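CCMAN5 (Cellulosimicrobium cellulans, PDB 2XSG) hydrolyses alpha-mannosidic linkages as a calcium-binding member of glycoside hydrolase family 92 and enables mannose-6-phosphate modification of yeast-produced lysosomal enzymes. Local coordinates at residues 170-176 / 228-234; 88-92 / 217-223; 73-79 / 165-170; 184-190 / 202-208. All blocks are in the same frame, centred on the assembly; numbering follows the deposited sequence.

Contact 1: 170-176 / 228-234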
# COMPACT_ATOMS: atom_id res chain seq x y z
N ARG A 170 -20.58 5.92 -6.10
CA ARG A 170 -20.99 7.22 -5.60
C ARG A 170 -22.26 7.04 -4.78
O ARG A 170 -23.25 6.49 -5.28
CB ARG A 170 -21.21 8.20 -6.77
CG ARG A 170 -22.08 9.43 -6.47
CD ARG A 170 -21.50 10.35 -5.36
NE ARG A 170 -20.29 11.01 -5.83
CZ ARG A 170 -19.06 10.78 -5.36
NH1 ARG A 170 -18.85 9.94 -4.35
NH2 ARG A 170 -18.04 11.42 -5.90
N ARG A 171 -22.22 7.48 -3.53
CA ARG A 171 -23.39 7.37 -2.64
C ARG A 171 -24.20 8.66 -2.55
O ARG A 171 -25.41 8.63 -2.68
CB ARG A 171 -23.00 6.85 -1.23
CG ARG A 171 -22.40 5.43 -1.24
CD ARG A 171 -23.38 4.42 -1.87
NE ARG A 171 -22.79 3.11 -2.18
CZ ARG A 171 -22.66 2.12 -1.29
NH1 ARG A 171 -23.07 2.29 -0.04
NH2 ARG A 171 -22.12 0.95 -1.65
N SER A 172 -23.51 9.78 -2.33
CA SER A 172 -24.15 11.09 -2.34
C SER A 172 -23.10 12.17 -2.63
O SER A 172 -21.90 11.96 -2.41
CB SER A 172 -24.87 11.38 -1.03
OG SER A 172 -23.96 11.44 0.05
N SER A 173 -23.56 13.31 -3.13
CA SER A 173 -22.68 14.45 -3.37
C SER A 173 -23.46 15.75 -3.28
O SER A 173 -24.70 15.75 -3.36
CB SER A 173 -22.00 14.33 -4.74
OG SER A 173 -22.95 14.52 -5.78
N SER A 174 -22.74 16.86 -3.09
CA SER A 174 -23.36 18.19 -3.10
C SER A 174 -22.39 19.22 -3.63
O SER A 174 -21.17 19.03 -3.60
CB SER A 174 -23.83 18.62 -1.71
OG SER A 174 -22.71 18.82 -0.85
N VAL A 175 -22.95 20.33 -4.09
CA VAL A 175 -22.15 21.44 -4.58
C VAL A 175 -22.90 22.75 -4.28
O VAL A 175 -24.10 22.85 -4.51
CB VAL A 175 -21.75 21.26 -6.07
CG1 VAL A 175 -23.01 21.13 -6.98
CG2 VAL A 175 -20.82 22.41 -6.54
N GLN A 176 -22.19 23.70 -3.68
CA GLN A 176 -22.69 25.04 -3.49
C GLN A 176 -21.73 25.98 -4.23
O GLN A 176 -20.51 25.86 -4.08
CB GLN A 176 -22.71 25.36 -1.99
CG GLN A 176 -23.25 26.74 -1.62
CD GLN A 176 -24.75 26.81 -1.71
OE1 GLN A 176 -25.46 26.02 -1.08
NE2 GLN A 176 -25.24 27.74 -2.51
N ALA A 228 -26.96 25.75 -5.98
CA ALA A 228 -26.88 24.65 -5.00
C ALA A 228 -27.48 23.35 -5.56
O ALA A 228 -28.52 23.37 -6.22
CB ALA A 228 -27.60 25.03 -3.69
N GLN A 229 -26.80 22.24 -5.30
CA GLN A 229 -27.32 20.92 -5.61
C GLN A 229 -26.96 19.97 -4.49
O GLN A 229 -25.94 20.15 -3.82
CB GLN A 229 -26.74 20.36 -6.93
CG GLN A 229 -26.95 21.22 -8.18
CD GLN A 229 -28.38 21.20 -8.72
OE1 GLN A 229 -29.18 20.35 -8.37
NE2 GLN A 229 -28.69 22.14 -9.61
N ASP A 230 -27.80 18.97 -4.29
CA ASP A 230 -27.59 17.98 -3.25
C ASP A 230 -28.31 16.69 -3.65
O ASP A 230 -29.53 16.67 -3.75
CB ASP A 230 -28.15 18.52 -1.93
CG ASP A 230 -27.73 17.70 -0.73
OD1 ASP A 230 -26.94 16.74 -0.88
OD2 ASP A 230 -28.19 18.05 0.39
N GLY A 231 -27.56 15.62 -3.88
CA GLY A 231 -28.17 14.38 -4.38
C GLY A 231 -27.12 13.30 -4.51
O GLY A 231 -26.38 13.04 -3.57
N VAL A 232 -27.07 12.68 -5.68
CA VAL A 232 -26.12 11.61 -5.97
C VAL A 232 -25.23 12.03 -7.14
O VAL A 232 -24.01 12.21 -6.97
CB VAL A 232 -26.85 10.29 -6.29
CG1 VAL A 232 -25.85 9.16 -6.47
CG2 VAL A 232 -27.81 9.95 -5.17
N ASP A 233 -25.84 12.19 -8.31
CA ASP A 233 -25.16 12.75 -9.49
C ASP A 233 -25.36 14.26 -9.48
O ASP A 233 -26.45 14.76 -9.83
CB ASP A 233 -25.73 12.13 -10.77
CG ASP A 233 -24.95 12.50 -12.03
OD1 ASP A 233 -24.07 13.38 -11.97
OD2 ASP A 233 -25.23 11.89 -13.09
N THR A 234 -24.33 14.99 -9.05
CA THR A 234 -24.35 16.45 -9.14
C THR A 234 -23.05 16.91 -9.80
O THR A 234 -22.08 16.13 -9.91
CB THR A 234 -24.53 17.17 -7.74
OG1 THR A 234 -23.38 16.95 -6.92
CG2 THR A 234 -25.76 16.65 -7.01
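Arg170 turns an edge of its guanidinium toward Val232, whose carbonyl oxygen lies near the guanidinium plane. At 4.1 Å from Arg170 NE, Val232 O is too distant to be its acceptor, and NE bonds to Leu163 O instead. Closer contact comes from the aliphatic chain: Arg170 CG reaches Val232 O at 3.4 Å, and the two side chains run antiparallel where they pass. The amide of Gln176 is met obliquely to its plane, with Ala228 CB 3.5 Å from OE1. The carboxylate of Asp230 brings OD1 to within 3.7 Å of Ser174 CB.

Strands 170-176 and 228-231 run antiparallel, their segment axes 174° apart. Two hydrogen-bonded pairs, Ser173 with Gly231 and Val175 with Gln229, set the register; Gly231 N to Ser173 O, 2.9 Å, is almost perfectly straight at 179°. Beside the second pair, Val175 CG1 rests 3.8 Å from Gln229 CB, the side chains lying alongside each other.

Beyond Gly231 the chain turns back toward Ser173, bringing Val232 O and Thr234 OG1 to its hydroxyl. With chi1 at 69°, Ser173 OG stands between its own N and carbonyl carbon, where it donates to Val232 O (2.8 Å) from above that carbonyl's plane and accepts from Thr234 OG1 (2.7 Å). On strand 169-179, Arg171 and Ser172 form a classic beta bulge opposite Thr192. The chemistry implies a directed relay, Thr234 to Ser173 to Val232, in which a buried serine hydroxyl both gives and receives and fastens the turn to the strand.

Contact 2: 88-92 / 217-223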
# COMPACT_ATOMS: atom_id res chain seq x y z
N TYR A 88 -22.18 23.05 -22.90
CA TYR A 88 -23.23 22.09 -22.49
C TYR A 88 -24.58 22.77 -22.24
O TYR A 88 -24.63 23.95 -21.85
CB TYR A 88 -22.78 21.33 -21.24
CG TYR A 88 -21.60 20.39 -21.46
CD1 TYR A 88 -20.30 20.79 -21.17
CD2 TYR A 88 -21.79 19.11 -21.98
CE1 TYR A 88 -19.20 19.93 -21.36
CE2 TYR A 88 -20.71 18.25 -22.19
CZ TYR A 88 -19.43 18.66 -21.87
OH TYR A 88 -18.38 17.81 -22.07
N THR A 89 -25.66 22.03 -22.48
CA THR A 89 -27.03 22.50 -22.20
C THR A 89 -27.74 21.50 -21.28
O THR A 89 -28.89 21.71 -20.90
CB THR A 89 -27.89 22.67 -23.51
OG1 THR A 89 -28.05 21.41 -24.16
CG2 THR A 89 -27.25 23.65 -24.48
N ALA A 90 -27.04 20.41 -20.94
CA ALA A 90 -27.53 19.41 -19.99
C ALA A 90 -26.31 18.76 -19.32
O ALA A 90 -25.17 19.09 -19.66
CB ALA A 90 -28.39 18.34 -20.68
N ARG A 91 -26.56 17.86 -18.37
CA ARG A 91 -25.47 17.15 -17.70
C ARG A 91 -24.60 16.45 -18.76
O ARG A 91 -25.14 15.83 -19.67
CB ARG A 91 -26.03 16.14 -16.69
CG ARG A 91 -24.94 15.42 -15.88
CD ARG A 91 -24.59 13.98 -16.34
NE ARG A 91 -23.89 13.32 -15.23
CZ ARG A 91 -22.58 13.36 -15.03
NH1 ARG A 91 -21.78 13.96 -15.92
NH2 ARG A 91 -22.05 12.78 -13.96
N PRO A 92 -23.26 16.60 -18.67
CA PRO A 92 -22.40 16.08 -19.74
C PRO A 92 -22.46 14.57 -19.87
O PRO A 92 -22.54 13.87 -18.86
CB PRO A 92 -21.01 16.51 -19.28
CG PRO A 92 -21.25 17.77 -18.49
CD PRO A 92 -22.53 17.49 -17.75
N TRP A 217 -25.67 20.95 -12.13
CA TRP A 217 -26.67 19.91 -12.42
C TRP A 217 -26.92 19.00 -11.22
O TRP A 217 -26.05 18.82 -10.38
CB TRP A 217 -26.27 19.08 -13.64
CG TRP A 217 -25.21 18.06 -13.38
CD1 TRP A 217 -25.37 16.85 -12.76
CD2 TRP A 217 -23.82 18.13 -13.74
NE1 TRP A 217 -24.17 16.18 -12.70
CE2 TRP A 217 -23.21 16.94 -13.30
CE3 TRP A 217 -23.04 19.09 -14.41
CZ2 TRP A 217 -21.85 16.66 -13.51
CZ3 TRP A 217 -21.68 18.83 -14.60
CH2 TRP A 217 -21.10 17.62 -14.16
N GLY A 218 -28.13 18.45 -11.17
CA GLY A 218 -28.48 17.42 -10.20
C GLY A 218 -28.97 16.18 -10.93
O GLY A 218 -28.70 16.00 -12.15
N ASP A 219 -29.70 15.35 -10.21
CA ASP A 219 -30.04 13.99 -10.68
C ASP A 219 -31.03 13.91 -11.84
O ASP A 219 -31.18 12.85 -12.46
CB ASP A 219 -30.53 13.15 -9.51
CG ASP A 219 -29.42 12.84 -8.52
OD1 ASP A 219 -28.54 12.00 -8.84
OD2 ASP A 219 -29.42 13.44 -7.42
N ASP A 220 -31.71 15.02 -12.12
CA ASP A 220 -32.58 15.11 -13.30
C ASP A 220 -31.81 15.49 -14.58
O ASP A 220 -32.42 15.74 -15.61
CB ASP A 220 -33.74 16.08 -13.07
CG ASP A 220 -33.30 17.56 -12.85
OD1 ASP A 220 -32.12 17.91 -13.06
OD2 ASP A 220 -34.18 18.36 -12.45
N ASP A 221 -30.48 15.55 -14.49
CA ASP A 221 -29.64 15.91 -15.63
C ASP A 221 -29.87 17.31 -16.22
O ASP A 221 -29.35 17.60 -17.29
CB ASP A 221 -29.78 14.85 -16.75
CG ASP A 221 -29.16 13.51 -16.35
OD1 ASP A 221 -28.22 13.51 -15.53
OD2 ASP A 221 -29.64 12.46 -16.83
N ARG A 222 -30.65 18.16 -15.55
CA ARG A 222 -30.83 19.54 -16.04
C ARG A 222 -29.65 20.43 -15.65
O ARG A 222 -29.22 20.46 -14.49
CB ARG A 222 -32.17 20.13 -15.59
CG ARG A 222 -33.35 19.54 -16.32
CD ARG A 222 -34.70 20.00 -15.78
NE ARG A 222 -35.15 21.26 -16.35
CZ ARG A 222 -35.18 22.41 -15.67
NH1 ARG A 222 -34.79 22.46 -14.40
NH2 ARG A 222 -35.62 23.52 -16.25
N LEU A 223 -29.11 21.14 -16.64
CA LEU A 223 -28.05 22.10 -16.39
C LEU A 223 -28.66 23.46 -16.20
O LEU A 223 -29.24 24.02 -17.14
CB LEU A 223 -27.06 22.12 -17.54
CG LEU A 223 -25.83 23.01 -17.36
CD1 LEU A 223 -24.96 22.51 -16.21
CD2 LEU A 223 -25.06 23.00 -18.66
O HOH W 1 -30.57 20.79 -19.30
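A type I beta turn, Gly218 to Asp221, links strands 212-217 and 223-224 at one margin of a five-stranded antiparallel sheet, and the loop 88-92 packs on it through Arg91, Pro92 and Trp217. Two CH-pi contacts fall on one face of the indole. Arg91 CG sits 3.3 Å from the centroid of the Trp217 five-membered ring, only 8° off the ring normal, while Pro92 CD lies 3.8 Å from the centroid of the six-membered ring. Arg91 CG is anti to the backbone N (chi1 -176°), and the bend at chi2 then leads the chain along the indole, bringing Trp217 CZ2 over one guanidinium face, the two planes being 38° apart.

The charged end is held by others: NH2 forms a salt bridge with Asp233, which also accepts from Trp217 NE1, and NH1 forms one with Asp162. Asp221 OD1 stands 4.3 Å from Arg91 NE, beyond salt-bridge range, and instead touches Arg91 CB at 3.6 Å.

The backbones are tied by Arg91 N donating to Asp221 O, 3.0 Å and nearly straight. A water bridges Thr89 O and Leu223 N. Leu223 CD2 meets Tyr88 CB at 3.8 Å, and within 88-92 Pro92 CG lies over the centre of one face of the Tyr88 ring.

Inside the turn segment Asp220 OD1 accepts from Arg222 N at 2.9 Å, an Asx turn. The arrangement is a beta-hairpin connection between strands 212-217 and 223-224, built from a type I turn and an Asx turn, with the indole face of Trp217 packed by Arg91 and Pro92.

Contact 3: 73-79 / 165-170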
# COMPACT_ATOMS: atom_id res chain seq x y z
N SER A 73 -12.55 -2.55 -8.34
CA SER A 73 -12.45 -1.56 -9.41
C SER A 73 -11.79 -0.28 -8.89
O SER A 73 -11.93 0.79 -9.46
CB SER A 73 -13.83 -1.30 -10.05
OG SER A 73 -14.76 -0.77 -9.10
N GLY A 74 -11.07 -0.41 -7.78
CA GLY A 74 -10.39 0.73 -7.14
C GLY A 74 -11.31 1.56 -6.27
O GLY A 74 -12.53 1.53 -6.43
N GLY A 75 -10.71 2.30 -5.34
CA GLY A 75 -11.44 3.21 -4.46
C GLY A 75 -11.15 4.67 -4.71
O GLY A 75 -10.25 5.03 -5.49
N GLY A 76 -11.93 5.53 -4.07
CA GLY A 76 -11.83 6.98 -4.33
C GLY A 76 -12.19 7.31 -5.78
O GLY A 76 -13.17 6.78 -6.31
N GLY A 77 -11.38 8.17 -6.41
CA GLY A 77 -11.67 8.63 -7.79
C GLY A 77 -12.71 9.75 -7.82
O GLY A 77 -13.33 9.99 -8.86
N ASP A 78 -12.89 10.43 -6.69
CA ASP A 78 -13.87 11.53 -6.55
C ASP A 78 -13.38 12.83 -7.16
O ASP A 78 -12.17 13.10 -7.19
CB ASP A 78 -14.15 11.83 -5.07
CG ASP A 78 -14.78 10.65 -4.33
OD1 ASP A 78 -14.12 10.07 -3.43
OD2 ASP A 78 -15.94 10.32 -4.65
N LEU A 79 -14.35 13.64 -7.60
CA LEU A 79 -14.14 15.03 -7.99
C LEU A 79 -13.34 15.11 -9.29
O LEU A 79 -12.15 15.41 -9.28
CB LEU A 79 -13.47 15.82 -6.87
CG LEU A 79 -13.83 17.30 -6.68
CD1 LEU A 79 -13.51 17.74 -5.25
CD2 LEU A 79 -13.11 18.20 -7.69
N THR A 165 -18.44 10.94 -10.48
CA THR A 165 -17.31 10.04 -10.75
C THR A 165 -16.76 9.40 -9.48
O THR A 165 -16.43 10.10 -8.51
CB THR A 165 -16.16 10.77 -11.49
OG1 THR A 165 -16.70 11.50 -12.60
CG2 THR A 165 -15.10 9.80 -12.00
N ASN A 166 -16.73 8.07 -9.47
CA ASN A 166 -16.08 7.30 -8.41
C ASN A 166 -15.58 5.98 -8.97
O ASN A 166 -16.22 5.42 -9.85
CB ASN A 166 -17.04 7.05 -7.24
CG ASN A 166 -16.36 6.45 -6.04
OD1 ASN A 166 -16.16 5.24 -5.96
ND2 ASN A 166 -16.01 7.30 -5.06
N ASN A 167 -14.46 5.49 -8.44
CA ASN A 167 -13.87 4.22 -8.89
C ASN A 167 -14.73 2.99 -8.61
O ASN A 167 -14.60 1.96 -9.30
CB ASN A 167 -12.44 4.04 -8.35
CG ASN A 167 -11.46 4.97 -9.04
OD1 ASN A 167 -11.63 5.31 -10.22
ND2 ASN A 167 -10.44 5.40 -8.33
N THR A 168 -15.61 3.10 -7.62
CA THR A 168 -16.50 2.00 -7.27
C THR A 168 -17.96 2.42 -7.13
O THR A 168 -18.82 1.83 -7.77
CB THR A 168 -16.04 1.27 -5.99
OG1 THR A 168 -14.82 0.57 -6.28
CG2 THR A 168 -17.08 0.26 -5.52
N SER A 169 -18.25 3.41 -6.30
CA SER A 169 -19.66 3.71 -6.02
C SER A 169 -19.83 5.08 -5.40
O SER A 169 -19.29 5.36 -4.32
CB SER A 169 -20.28 2.64 -5.10
OG SER A 169 -21.61 2.98 -4.74
N ARG A 170 -20.58 5.92 -6.10
CA ARG A 170 -20.99 7.22 -5.60
C ARG A 170 -22.26 7.04 -4.78
O ARG A 170 -23.25 6.49 -5.28
CB ARG A 170 -21.21 8.20 -6.77
CG ARG A 170 -22.08 9.43 -6.47
CD ARG A 170 -21.50 10.35 -5.36
NE ARG A 170 -20.29 11.01 -5.83
CZ ARG A 170 -19.06 10.78 -5.36
NH1 ARG A 170 -18.85 9.94 -4.35
NH2 ARG A 170 -18.04 11.42 -5.90
O HOH W 2 -14.67 -2.22 -6.15
O HOH W 3 -14.65 4.46 -3.81
O HOH W 4 -16.80 12.84 -8.20
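Asp78 and Arg170 form the salt bridge, both guanidinium end nitrogens converging on a single carboxylate oxygen. Arg170 NH2 meets Asp78 OD2 at 2.7 Å on its anti lone pair, with NH1 alongside and the two planes only 16° apart. The same oxygen takes a third bond from Asn166 ND2, 3.0 Å away and above the carboxylate plane; OD1 is held by Tyr200 and Thr65. With an alanine in place of Asp78, Arg170 would probably lose its carboxylate mate, and Asn166 ND2, Tyr200 and Thr65 would each lose a bond.

Neutral hydrogen bonds fasten the glycine run. Asn167 ND2 donates to Gly75 O at 2.9 Å, and Asn167 N to Gly76 O at 2.8 Å, nearly straight (175°); Asn167 OD1 accepts from Arg42. Ser73 OG reaches Asn167 O, and Thr168 OG1 makes a very short bond to Gly74 O. Asn166 OD1 accepts from Thr168 N, making an Asx turn, and from Ser169 N, completing an Asx motif.

Packing is tight: a CB on Gly77 would clash with Asn167 CG.

Segment 73-79 leads into strand 80-84, and Arg170 lies on strand 169-179; Val191 of strand 185-195 touches both Asp78 and Arg170.

Contact 4: 184-190 / 202-208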
# COMPACT_ATOMS: atom_id res chain seq x y z
N THR A 184 -14.18 35.62 -9.27
CA THR A 184 -13.80 34.19 -9.15
C THR A 184 -14.90 33.38 -8.45
O THR A 184 -15.73 33.94 -7.73
CB THR A 184 -12.45 33.96 -8.42
OG1 THR A 184 -12.51 34.48 -7.08
CG2 THR A 184 -11.27 34.58 -9.20
N VAL A 185 -14.89 32.07 -8.69
CA VAL A 185 -15.91 31.16 -8.17
C VAL A 185 -15.29 30.18 -7.18
O VAL A 185 -14.18 29.71 -7.37
CB VAL A 185 -16.66 30.41 -9.29
CG1 VAL A 185 -17.67 29.41 -8.72
CG2 VAL A 185 -17.40 31.39 -10.18
N GLU A 186 -16.02 29.93 -6.10
CA GLU A 186 -15.68 28.93 -5.11
C GLU A 186 -16.83 27.93 -5.07
O GLU A 186 -18.01 28.34 -5.02
CB GLU A 186 -15.44 29.56 -3.73
CG GLU A 186 -14.84 28.60 -2.68
CD GLU A 186 -15.88 28.00 -1.75
OE1 GLU A 186 -17.05 28.42 -1.82
OE2 GLU A 186 -15.52 27.09 -0.95
N LEU A 187 -16.48 26.65 -5.17
CA LEU A 187 -17.41 25.52 -5.13
C LEU A 187 -17.10 24.71 -3.88
O LEU A 187 -15.94 24.52 -3.54
CB LEU A 187 -17.22 24.62 -6.35
CG LEU A 187 -17.32 25.18 -7.77
CD1 LEU A 187 -17.07 24.10 -8.82
CD2 LEU A 187 -18.69 25.83 -7.99
N SER A 188 -18.13 24.22 -3.20
CA SER A 188 -17.90 23.42 -2.00
C SER A 188 -19.05 22.49 -1.71
O SER A 188 -20.20 22.75 -2.13
CB SER A 188 -17.67 24.32 -0.78
OG SER A 188 -18.87 25.01 -0.45
N GLY A 189 -18.75 21.42 -0.97
CA GLY A 189 -19.73 20.42 -0.59
C GLY A 189 -19.07 19.14 -0.11
O GLY A 189 -17.96 19.18 0.41
N GLN A 190 -19.75 18.02 -0.31
CA GLN A 190 -19.26 16.73 0.16
C GLN A 190 -19.41 15.68 -0.92
O GLN A 190 -20.27 15.80 -1.82
CB GLN A 190 -20.01 16.30 1.42
CG GLN A 190 -21.51 16.00 1.21
CD GLN A 190 -21.77 14.54 0.80
OE1 GLN A 190 -20.90 13.68 0.95
NE2 GLN A 190 -22.96 14.28 0.28
N LEU A 202 -15.82 12.90 2.33
CA LEU A 202 -14.84 13.99 2.31
C LEU A 202 -15.50 15.30 1.89
O LEU A 202 -16.37 15.31 1.02
CB LEU A 202 -13.70 13.67 1.34
CG LEU A 202 -12.67 12.63 1.81
CD1 LEU A 202 -11.76 12.30 0.65
CD2 LEU A 202 -11.84 13.17 3.01
N TYR A 203 -15.10 16.39 2.54
CA TYR A 203 -15.57 17.73 2.18
C TYR A 203 -14.54 18.40 1.29
O TYR A 203 -13.34 18.09 1.37
CB TYR A 203 -15.87 18.57 3.44
CG TYR A 203 -16.90 17.91 4.31
CD1 TYR A 203 -16.52 17.01 5.30
CD2 TYR A 203 -18.26 18.13 4.10
CE1 TYR A 203 -17.45 16.37 6.10
CE2 TYR A 203 -19.23 17.46 4.90
CZ TYR A 203 -18.81 16.59 5.89
OH TYR A 203 -19.72 15.95 6.70
N TYR A 204 -15.01 19.28 0.41
CA TYR A 204 -14.08 19.93 -0.52
C TYR A 204 -14.38 21.43 -0.67
O TYR A 204 -15.50 21.87 -0.45
CB TYR A 204 -14.10 19.22 -1.90
CG TYR A 204 -15.41 19.45 -2.63
CD1 TYR A 204 -15.54 20.52 -3.51
CD2 TYR A 204 -16.52 18.64 -2.39
CE1 TYR A 204 -16.74 20.77 -4.16
CE2 TYR A 204 -17.74 18.88 -3.02
CZ TYR A 204 -17.84 19.95 -3.90
OH TYR A 204 -19.02 20.21 -4.54
N THR A 205 -13.36 22.20 -1.05
CA THR A 205 -13.52 23.56 -1.55
C THR A 205 -12.64 23.68 -2.80
O THR A 205 -11.53 23.15 -2.82
CB THR A 205 -13.14 24.63 -0.49
OG1 THR A 205 -13.35 25.94 -1.04
CG2 THR A 205 -11.66 24.51 -0.09
N ALA A 206 -13.16 24.32 -3.85
CA ALA A 206 -12.39 24.53 -5.09
C ALA A 206 -12.65 25.94 -5.54
O ALA A 206 -13.81 26.33 -5.72
CB ALA A 206 -12.83 23.53 -6.18
N ARG A 207 -11.60 26.73 -5.68
CA ARG A 207 -11.75 28.09 -6.19
C ARG A 207 -11.03 28.21 -7.52
O ARG A 207 -10.00 27.56 -7.72
CB ARG A 207 -11.19 29.11 -5.19
CG ARG A 207 -9.66 29.00 -4.97
CD ARG A 207 -9.16 30.00 -3.93
NE ARG A 207 -7.75 30.27 -4.14
CZ ARG A 207 -6.96 30.94 -3.31
NH1 ARG A 207 -7.43 31.42 -2.16
NH2 ARG A 207 -5.69 31.12 -3.61
N THR A 208 -11.57 29.03 -8.42
CA THR A 208 -10.87 29.42 -9.63
C THR A 208 -9.98 30.61 -9.26
O THR A 208 -10.19 31.26 -8.22
CB THR A 208 -11.83 29.82 -10.79
OG1 THR A 208 -12.50 31.04 -10.46
CG2 THR A 208 -12.87 28.72 -11.06
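Tyr204 lays its ring over the backbone of Gly189, its partner in a hydrogen-bonded antiparallel pair. With chi1 at 70° the ring folds across to the neighbouring strand, and Gly189 N lies 3.3 Å above the ring plane, offset toward the rim. The pairing resembles the aromatic-over-glycine arrangement known in beta sheets: a CB on Gly189 would fall tight against Tyr204 OH. That hydroxyl goes on to bond Ser174 O. Replacing Tyr204 with an alanine would probably uncover Gly189 and leave Ser174 O without this hydroxyl partner.

On the sheet face carrying Glu186, Ser188 and Thr205, Glu186 has CG anti to its N (chi1 -170°) and bends at chi2, which brings OE2 to Thr205 OG1, the side chains crossing at about a right angle. Their hydrogen bond, donated by the threonine, is very short at 2.5 Å, and Arg263 forms a salt bridge with the same OE2.

Thr208 OG1 accepts a bond from Val185 N, 3.1 Å and straight at 175°, while also bonding Gln210 O. Backbone pairing is firm at Leu187 N to Ala206 O (2.7 Å) but weak at Gly189 N to Tyr204 O (3.3 Å).

Strands 185-195 and 198-208 thus form a hairpin flanked by strand 169-179 beside the first and 248-255 beside the second; helix 259-270 touches Ser188, Thr205 and Arg207, and strand 235-240 packs against Val185, Leu187 and Thr208.

In the fold
All four contacts lie in the N-terminal domain range of family 92. Contacts 1 and 4 belong to one sheet, with centres about 13 Å apart, joined by Gln176 N to Ser188 O at 2.7 Å. Contact 3 shares Arg170 with contact 1 and touches contact 4 through Leu79 CD1, 3.7 Å from Tyr204 CG. Contact 2 meets contact 1 where Asp233 N lies 2.8 Å from Asp219 OD1, but does not touch contacts 3 or 4. Contact 3 lies nearest the ligands: the Gly74 residue is about 7 Å from the bound bis-tris propane molecule and about 13 Å from the calcium ion held by Asn588, Glu589 and Asp662.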